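Long-range contact in probable oxidoreductase (Pseudomonas aeruginosa, PDB 4B7C), which probably acts as an NADP-dependent oxidoreductase of the medium-chain dehydrogenase/reductase superfamily, with a Rossmann-fold cofactor domain: residues V165-K173 against M294-Q304. Residues are numbered along the deposited sequence; the frame is centred on the assembly and turned at random.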
loop_
_atom_site.group_PDB
_atom_site.type_symbol
_atom_site.label_atom_id
_atom_site.label_comp_id
_atom_site.label_asym_id
_atom_site.label_seq_id
_atom_site.Cartn_x
_atom_site.Cartn_y
_atom_site.Cartn_z
ATOM N N VAL B 165 22.599 2.808 4.746
ATOM C CA VAL B 165 22.634 4.164 4.175
ATOM C C VAL B 165 21.344 4.941 4.459
ATOM O O VAL B 165 21.383 6.105 4.850
ATOM C CB VAL B 165 22.891 4.133 2.656
ATOM C CG1 VAL B 165 22.733 5.529 2.060
ATOM C CG2 VAL B 165 24.283 3.567 2.381
ATOM N N ALA B 166 20.204 4.287 4.255
ATOM C CA ALA B 166 18.898 4.910 4.484
ATOM C C ALA B 166 18.772 5.468 5.916
ATOM O O ALA B 166 18.319 6.591 6.119
ATOM C CB ALA B 166 17.768 3.905 4.196
ATOM N N GLY B 167 19.183 4.670 6.894
ATOM C CA GLY B 167 19.135 5.081 8.303
ATOM C C GLY B 167 19.987 6.302 8.609
ATOM O O GLY B 167 19.590 7.169 9.378
ATOM N N GLN B 168 21.145 6.380 7.972
ATOM C CA GLN B 168 22.045 7.519 8.157
ATOM C C GLN B 168 21.479 8.778 7.531
ATOM O O GLN B 168 21.551 9.870 8.104
ATOM C CB GLN B 168 23.433 7.215 7.583
ATOM C CG GLN B 168 24.174 6.115 8.330
ATOM C CD GLN B 168 25.547 5.822 7.744
ATOM O OE1 GLN B 168 26.494 6.556 7.989
ATOM N NE2 GLN B 168 25.660 4.739 6.982
ATOM N N ILE B 169 20.890 8.634 6.350
ATOM C CA ILE B 169 20.216 9.769 5.713
ATOM C C ILE B 169 19.092 10.277 6.616
ATOM O O ILE B 169 18.937 11.480 6.824
ATOM C CB ILE B 169 19.654 9.411 4.322
ATOM C CG1 ILE B 169 20.792 9.072 3.353
ATOM C CG2 ILE B 169 18.871 10.591 3.752
ATOM C CD1 ILE B 169 20.326 8.541 2.014
ATOM N N ALA B 170 18.306 9.346 7.148
ATOM C CA ALA B 170 17.194 9.683 8.043
ATOM C C ALA B 170 17.674 10.456 9.279
ATOM O O ALA B 170 17.041 11.432 9.695
ATOM C CB ALA B 170 16.469 8.415 8.465
ATOM N N ARG B 171 18.806 10.030 9.839
ATOM C CA ARG B 171 19.431 10.741 10.975
ATOM C C ARG B 171 19.747 12.177 10.588
ATOM O O ARG B 171 19.454 13.114 11.327
ATOM C CB ARG B 171 20.711 10.028 11.456
ATOM C CG ARG B 171 21.509 10.809 12.513
ATOM C CD ARG B 171 22.753 10.081 13.030
ATOM N NE ARG B 171 23.536 9.472 11.956
ATOM C CZ ARG B 171 24.374 10.128 11.155
ATOM N NH1 ARG B 171 24.571 11.439 11.291
ATOM N NH2 ARG B 171 25.027 9.465 10.206
ATOM N N LEU B 172 20.319 12.347 9.400
ATOM C CA LEU B 172 20.674 13.678 8.894
ATOM C C LEU B 172 19.469 14.591 8.692
ATOM O O LEU B 172 19.609 15.810 8.704
ATOM C CB LEU B 172 21.445 13.573 7.579
ATOM C CG LEU B 172 22.833 12.952 7.701
ATOM C CD1 LEU B 172 23.455 12.772 6.319
ATOM C CD2 LEU B 172 23.697 13.836 8.591
ATOM N N LYS B 173 18.292 14.000 8.483
ATOM C CA LYS B 173 17.060 14.772 8.301
ATOM C C LYS B 173 16.356 15.088 9.623
ATOM O O LYS B 173 15.281 15.698 9.642
ATOM C CB LYS B 173 16.100 14.039 7.359
ATOM C CG LYS B 173 16.638 13.850 5.945
ATOM C CD LYS B 173 16.915 15.172 5.249
ATOM C CE LYS B 173 17.560 14.951 3.894
ATOM N NZ LYS B 173 17.898 16.251 3.259
ATOM N N MET B 294 25.204 12.894 -1.965
ATOM C CA MET B 294 25.769 11.745 -1.242
ATOM C C MET B 294 27.283 11.895 -1.062
ATOM O O MET B 294 27.813 11.649 0.013
ATOM C CB MET B 294 25.467 10.434 -1.975
ATOM C CG MET B 294 25.997 9.182 -1.282
ATOM S SD MET B 294 25.141 8.829 0.287
ATOM C CE MET B 294 23.483 8.627 -0.372
ATOM N N ALA B 295 27.965 12.302 -2.125
ATOM C CA ALA B 295 29.422 12.516 -2.097
ATOM C C ALA B 295 29.844 13.540 -1.033
ATOM O O ALA B 295 30.845 13.349 -0.352
ATOM C CB ALA B 295 29.938 12.944 -3.474
ATOM N N THR B 296 29.084 14.617 -0.888
ATOM C CA THR B 296 29.399 15.640 0.119
ATOM C C THR B 296 29.159 15.110 1.544
ATOM O O THR B 296 29.930 15.395 2.458
ATOM C CB THR B 296 28.619 16.950 -0.103
ATOM O OG1 THR B 296 27.232 16.741 0.167
ATOM C CG2 THR B 296 28.783 17.427 -1.532
ATOM N N TRP B 297 28.095 14.339 1.732
ATOM C CA TRP B 297 27.824 13.729 3.042
ATOM C C TRP B 297 28.956 12.823 3.437
ATOM O O TRP B 297 29.413 12.839 4.581
ATOM C CB TRP B 297 26.515 12.940 3.044
ATOM C CG TRP B 297 25.260 13.793 3.109
ATOM C CD1 TRP B 297 25.110 15.065 3.656
ATOM C CD2 TRP B 297 23.923 13.430 2.641
ATOM N NE1 TRP B 297 23.818 15.512 3.542
ATOM C CE2 TRP B 297 23.053 14.578 2.951
ATOM C CE3 TRP B 297 23.383 12.317 2.007
ATOM C CZ2 TRP B 297 21.710 14.589 2.629
ATOM C CZ3 TRP B 297 22.024 12.344 1.694
ATOM C CH2 TRP B 297 21.209 13.451 1.998
ATOM N N LEU B 298 29.428 12.034 2.479
ATOM C CA LEU B 298 30.576 11.157 2.705
ATOM C C LEU B 298 31.841 11.957 3.044
ATOM O O LEU B 298 32.528 11.656 4.016
ATOM C CB LEU B 298 30.836 10.273 1.486
ATOM C CG LEU B 298 29.814 9.176 1.216
ATOM C CD1 LEU B 298 29.933 8.772 -0.243
ATOM C CD2 LEU B 298 30.045 7.983 2.133
ATOM N N ALA B 299 32.128 12.967 2.229
ATOM C CA ALA B 299 33.330 13.808 2.383
ATOM C C ALA B 299 33.363 14.515 3.735
ATOM O O ALA B 299 34.419 14.637 4.349
ATOM C CB ALA B 299 33.408 14.842 1.266
ATOM N N GLU B 300 32.193 14.957 4.187
ATOM C CA GLU B 300 32.057 15.669 5.460
ATOM C C GLU B 300 32.024 14.728 6.673
ATOM O O GLU B 300 32.028 15.182 7.809
ATOM C CB GLU B 300 30.800 16.542 5.452
ATOM C CG GLU B 300 30.897 17.733 4.509
ATOM C CD GLU B 300 29.584 18.484 4.350
ATOM O OE1 GLU B 300 28.620 18.148 5.056
ATOM O OE2 GLU B 300 29.512 19.419 3.525
ATOM N N GLY B 301 32.008 13.422 6.426
ATOM C CA GLY B 301 31.954 12.427 7.500
ATOM C C GLY B 301 30.580 12.281 8.138
ATOM O O GLY B 301 30.446 11.662 9.195
ATOM N N LYS B 302 29.563 12.856 7.500
ATOM C CA LYS B 302 28.184 12.782 7.993
ATOM C C LYS B 302 27.557 11.429 7.689
ATOM O O LYS B 302 26.617 11.011 8.347
ATOM C CB LYS B 302 27.322 13.878 7.381
ATOM C CG LYS B 302 27.621 15.271 7.902
ATOM C CD LYS B 302 26.724 16.315 7.257
ATOM C CE LYS B 302 27.050 17.710 7.755
ATOM N NZ LYS B 302 26.423 18.725 6.867
ATOM N N LEU B 303 28.103 10.742 6.698
ATOM C CA LEU B 303 27.635 9.420 6.304
ATOM C C LEU B 303 28.826 8.491 6.030
ATOM O O LEU B 303 29.806 8.911 5.436
ATOM C CB LEU B 303 26.759 9.538 5.051
ATOM C CG LEU B 303 25.898 8.329 4.684
ATOM C CD1 LEU B 303 24.584 8.818 4.083
ATOM C CD2 LEU B 303 26.643 7.412 3.726
ATOM N N GLN B 304 28.712 7.237 6.462
ATOM C CA GLN B 304 29.760 6.215 6.285
ATOM C C GLN B 304 29.330 5.096 5.360
ATOM O O GLN B 304 28.171 4.700 5.394
ATOM C CB GLN B 304 30.096 5.553 7.629
ATOM C CG GLN B 304 30.839 6.427 8.617
ATOM C CD GLN B 304 30.949 5.774 9.977
ATOM O OE1 GLN B 304 30.739 6.425 10.984
ATOM N NE2 GLN B 304 31.265 4.486 10.006
#
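Gln168 grips the backbone of Gln304 with both ends of its carboxamide. Its OE1 accepts from Gln304 N at 2.8 Å in an almost straight bond (N-H...O 172°), although the donor is tilted out of the carbonyl plane; its NE2 gives a hydrogen to Gln304 O at 3.0 Å, in the plane of that carbonyl and on a lone pair. A second bond from NE2, to Ser164 O, helps fix the flip of the buried amide. One turn on, Arg171 reaches Lys302 O edge-on through NH2 in a nearly straight bond of 2.9 Å, the acceptor lying in the guanidinium plane; the bend of the chain at chi3 turns the group to this carbonyl.

Beside these polar bonds, the buried apolar part of the contact gathers around Trp297, Ile169 and Leu303. Leu172 CD1 stands over one face of the indole, 3.7 Å from the centroid of the five-membered ring and 4° off its normal, a CH-pi contact. Ile169 CG1 meets the ring obliquely at Trp297 CZ3 and also touches Leu303 CD1, while Met294 CE bridges Ile169 CD1 and Val165 CG1, 4.0 Å from each.

Toward solvent the contact thins to Leu172 CD2 against Lys302 CB, and to Lys173 NZ, 4.2 Å from Trp297 CZ2 at the ring edge. The amine of exposed Lys302 forms a salt bridge with Glu300 of its own segment. Between these two residues Gly301, at positive phi, closes helix 287-299 in a Schellman motif and turns the chain toward helix 161-172.

The two helix segments lie nearly perpendicular (82°), their axes 12.5 Å apart, and the 302-304 loop bonds directly to helix 161-172. Helix 132-145 packs on Val165, Ile169 and Lys173, while Ala170 and Arg171 touch Val177 of strand 176-181 in the parallel Rossmann sheet.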